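Local coordinates for lytic polysaccharide monooxygenase (Neurospora crassa, PDB 4QI8), which probably uses copper and a reducing agent to break cellulose chains by oxidising their beta-1,4-glycosidic bonds, at residues A[190-195]-A[205-210]. Numbering follows the deposited sequence. Where two conformers were deposited one is given.
Sequences PGILIN and KNPGPS
In the long C-terminal loop region of this AA9 beta-sandwich, after strand 178-179, the turn of Pro190, Gly191 and Ile192 packs against Lys205 and Pro207 of the returning chain. No direct hydrogen bond joins 190-195 to 205-210; two waters do that work. One donates to Pro190 O at 2.9 Å and accepts from Lys205 N, while the second accepts from Gly191 N at 2.8 Å and donates to Lys205 O. That carbonyl also takes a CH...O contact from Gly191 CA, 3.1 Å from Lys205 O with 137° at the hydrogen. The backbones come this near because residue 191 is glycine: a CB would point toward 205-210 and run into Lys205 O. Gly191 O is taken by the hydroxyl of Tyr204.

Beside the water-bridged backbones, Ile192 and Pro207 make the apolar part. In Ile192, CG1 sits beside the backbone N and anti to the carbonyl carbon (chi1 -66°), and an extended chi2 (174°) carries CD1 on to 3.7 Å from Pro207 CB. CG1 itself is 3.9 Å from Pro207 CG, putting the two outer atoms of the isoleucine branch against the CB-CG side of the ring, the side chains crossing obliquely. Tyr185 touches both residues. An alanine in place of Ile192 would probably open a gap beside Pro207 CB and CG and leave that side of the ring without its aliphatic cover. Between Lys205 and Pro207, Asn206 points away from 190-195, its amide bonded to Gln106, Gln77 and Glu105 O, and Lys101 NZ binds Pro207 O.

The chemistry is thus divided: water bridges satisfy two amide N-H groups and two carbonyls that do not pair directly, while the buried isoleucine-proline contact adds apolar packing without any polar bond.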
ATOM      1  N   PRO A 190       7.027  -4.828 -15.719  1.00  7.73           N
ATOM      2  CA  PRO A 190       7.670  -3.668 -16.348  1.00  8.27           C
ATOM      3  C   PRO A 190       7.702  -2.402 -15.504  1.00  7.51           C
ATOM      4  O   PRO A 190       8.429  -1.476 -15.858  1.00  8.85           O
ATOM      5  CB  PRO A 190       6.844  -3.456 -17.628  1.00 10.91           C
ATOM      6  CG  PRO A 190       5.549  -4.088 -17.345  1.00 11.50           C
ATOM      7  CD  PRO A 190       5.869  -5.288 -16.506  1.00  8.91           C
ATOM      8  N   GLY A 191       6.934  -2.348 -14.421  1.00  7.28           N
ATOM      9  CA  GLY A 191       7.017  -1.250 -13.476  1.00  8.21           C
ATOM     10  C   GLY A 191       7.856  -1.562 -12.243  1.00  6.92           C
ATOM     11  O   GLY A 191       7.939  -0.737 -11.332  1.00  7.05           O
ATOM     12  N   ILE A 192       8.469  -2.747 -12.226  1.00  6.19           N
ATOM     13  CA  ILE A 192       9.333  -3.210 -11.135  1.00  5.92           C
ATOM     14  C   ILE A 192      10.777  -3.372 -11.638  1.00  6.36           C
ATOM     15  O   ILE A 192      11.717  -2.901 -10.990  1.00  6.73           O
ATOM     16  CB  ILE A 192       8.778  -4.514 -10.519  1.00  6.38           C
ATOM     17  CG1 ILE A 192       7.448  -4.222  -9.830  1.00  6.97           C
ATOM     18  CG2 ILE A 192       9.768  -5.122  -9.535  1.00  6.60           C
ATOM     19  CD1 ILE A 192       6.717  -5.442  -9.309  1.00  6.75           C
ATOM     20  N   LEU A 193      10.929  -4.053 -12.778  0.89  5.29           N
ATOM     21  CA  LEU A 193      12.203  -4.164 -13.483  0.79  6.87           C
ATOM     22  C   LEU A 193      12.217  -3.054 -14.518  0.88  5.99           C
ATOM     23  O   LEU A 193      11.612  -3.178 -15.583  0.80  6.74           O
ATOM     24  CB  LEU A 193      12.321  -5.526 -14.169  0.79  7.53           C
ATOM     25  CG  LEU A 193      13.679  -5.816 -14.803  0.79  8.29           C
ATOM     26  CD1 LEU A 193      14.695  -6.063 -13.705  0.79  8.95           C
ATOM     27  CD2 LEU A 193      13.622  -6.997 -15.769  0.79 10.79           C
ATOM     28  N   ILE A 194      12.904  -1.964 -14.204  1.00  6.78           N
ATOM     29  CA  ILE A 194      12.808  -0.764 -15.000  1.00  7.45           C
ATOM     30  C   ILE A 194      13.996   0.137 -14.737  1.00  7.07           C
ATOM     31  O   ILE A 194      14.419   0.306 -13.592  1.00  7.29           O
ATOM     32  CB  ILE A 194      11.464  -0.007 -14.689  1.00  7.60           C
ATOM     33  CG1 ILE A 194      11.344   1.270 -15.527  1.00  8.52           C
ATOM     34  CG2 ILE A 194      11.321   0.292 -13.206  1.00  8.42           C
ATOM     35  CD1 ILE A 194       9.985   1.942 -15.404  1.00 10.90           C
ATOM     36  N   ASN A 195      14.525   0.699 -15.821  1.00  8.21           N
ATOM     37  CA  ASN A 195      15.504   1.769 -15.734  1.00  9.20           C
ATOM     38  C   ASN A 195      14.785   3.103 -15.881  1.00  8.33           C
ATOM     39  O   ASN A 195      14.361   3.465 -16.986  1.00  9.66           O
ATOM     40  CB  ASN A 195      16.550   1.605 -16.831  1.00 11.38           C
ATOM     41  CG  ASN A 195      17.457   2.799 -16.946  1.00 13.53           C
ATOM     42  OD1 ASN A 195      17.585   3.605 -16.015  1.00 12.35           O
ATOM     43  ND2 ASN A 195      18.095   2.932 -18.105  1.00 16.93           N
ATOM     44  N   LYS A 205       4.219   1.643 -16.281  1.00  8.57           N
ATOM     45  CA  LYS A 205       3.165   0.684 -16.002  1.00  8.48           C
ATOM     46  C   LYS A 205       3.212   0.260 -14.536  1.00  8.54           C
ATOM     47  O   LYS A 205       4.021  -0.580 -14.141  1.00  9.24           O
ATOM     48  CB  LYS A 205       3.331  -0.551 -16.886  1.00  9.88           C
ATOM     49  CG  LYS A 205       2.224  -1.585 -16.723  1.00 13.46           C
ATOM     50  CD  LYS A 205       0.876  -1.009 -17.069  1.00 19.57           C
ATOM     51  CE  LYS A 205      -0.232  -2.045 -16.957  1.00 24.59           C
ATOM     52  NZ  LYS A 205      -1.552  -1.392 -17.186  1.00 24.16           N
ATOM     53  N   ASN A 206       2.342   0.835 -13.711  1.00  7.76           N
ATOM     54  CA  ASN A 206       2.299   0.432 -12.310  1.00  7.24           C
ATOM     55  C   ASN A 206       2.079  -1.066 -12.202  1.00  7.73           C
ATOM     56  O   ASN A 206       1.250  -1.623 -12.919  1.00  8.19           O
ATOM     57  CB  ASN A 206       1.140   1.102 -11.586  1.00  7.67           C
ATOM     58  CG  ASN A 206       1.267   2.599 -11.550  1.00  7.46           C
ATOM     59  OD1 ASN A 206       0.935   3.281 -12.519  1.00  8.52           O
ATOM     60  ND2 ASN A 206       1.758   3.129 -10.433  1.00  7.21           N
ATOM     61  N   PRO A 207       2.760  -1.727 -11.259  1.00  7.11           N
ATOM     62  CA  PRO A 207       2.481  -3.146 -11.072  1.00  7.46           C
ATOM     63  C   PRO A 207       1.147  -3.342 -10.367  1.00  7.31           C
ATOM     64  O   PRO A 207       0.633  -2.458  -9.669  1.00  7.20           O
ATOM     65  CB  PRO A 207       3.662  -3.624 -10.219  1.00  8.05           C
ATOM     66  CG  PRO A 207       4.017  -2.434  -9.418  1.00  8.39           C
ATOM     67  CD  PRO A 207       3.795  -1.250 -10.331  1.00  7.28           C
ATOM     68  N   GLY A 208       0.584  -4.518 -10.582  1.00  7.17           N
ATOM     69  CA  GLY A 208      -0.664  -4.888  -9.962  1.00  6.64           C
ATOM     70  C   GLY A 208      -1.880  -4.606 -10.827  1.00  7.25           C
ATOM     71  O   GLY A 208      -1.778  -4.171 -11.976  1.00  8.19           O
ATOM     72  N   PRO A 209      -3.060  -4.828 -10.250  1.00  7.02           N
ATOM     73  CA  PRO A 209      -4.322  -4.715 -10.976  1.00  8.22           C
ATOM     74  C   PRO A 209      -4.715  -3.277 -11.218  1.00  8.00           C
ATOM     75  O   PRO A 209      -4.087  -2.346 -10.721  1.00  8.41           O
ATOM     76  CB  PRO A 209      -5.309  -5.405 -10.039  1.00  8.31           C
ATOM     77  CG  PRO A 209      -4.741  -5.156  -8.669  1.00  8.24           C
ATOM     78  CD  PRO A 209      -3.258  -5.272  -8.856  1.00  8.29           C
ATOM     79  N   SER A 210      -5.766  -3.120 -12.001  1.00  9.78           N
ATOM     80  CA  SER A 210      -6.351  -1.816 -12.245  1.00 11.30           C
ATOM     81  C   SER A 210      -6.870  -1.185 -10.959  1.00 10.48           C
ATOM     82  O   SER A 210      -7.244  -1.886 -10.034  1.00  9.37           O
ATOM     83  CB  SER A 210      -7.508  -1.969 -13.228  1.00 12.88           C
ATOM     84  OG  SER A 210      -7.082  -2.587 -14.433  1.00 15.27           O
TER
HETATM   85  O   HOH W   1       6.811   0.584 -17.058  1.00 10.24           O
HETATM   86  O   HOH W   2       4.385  -3.404 -13.834  1.00  8.91           O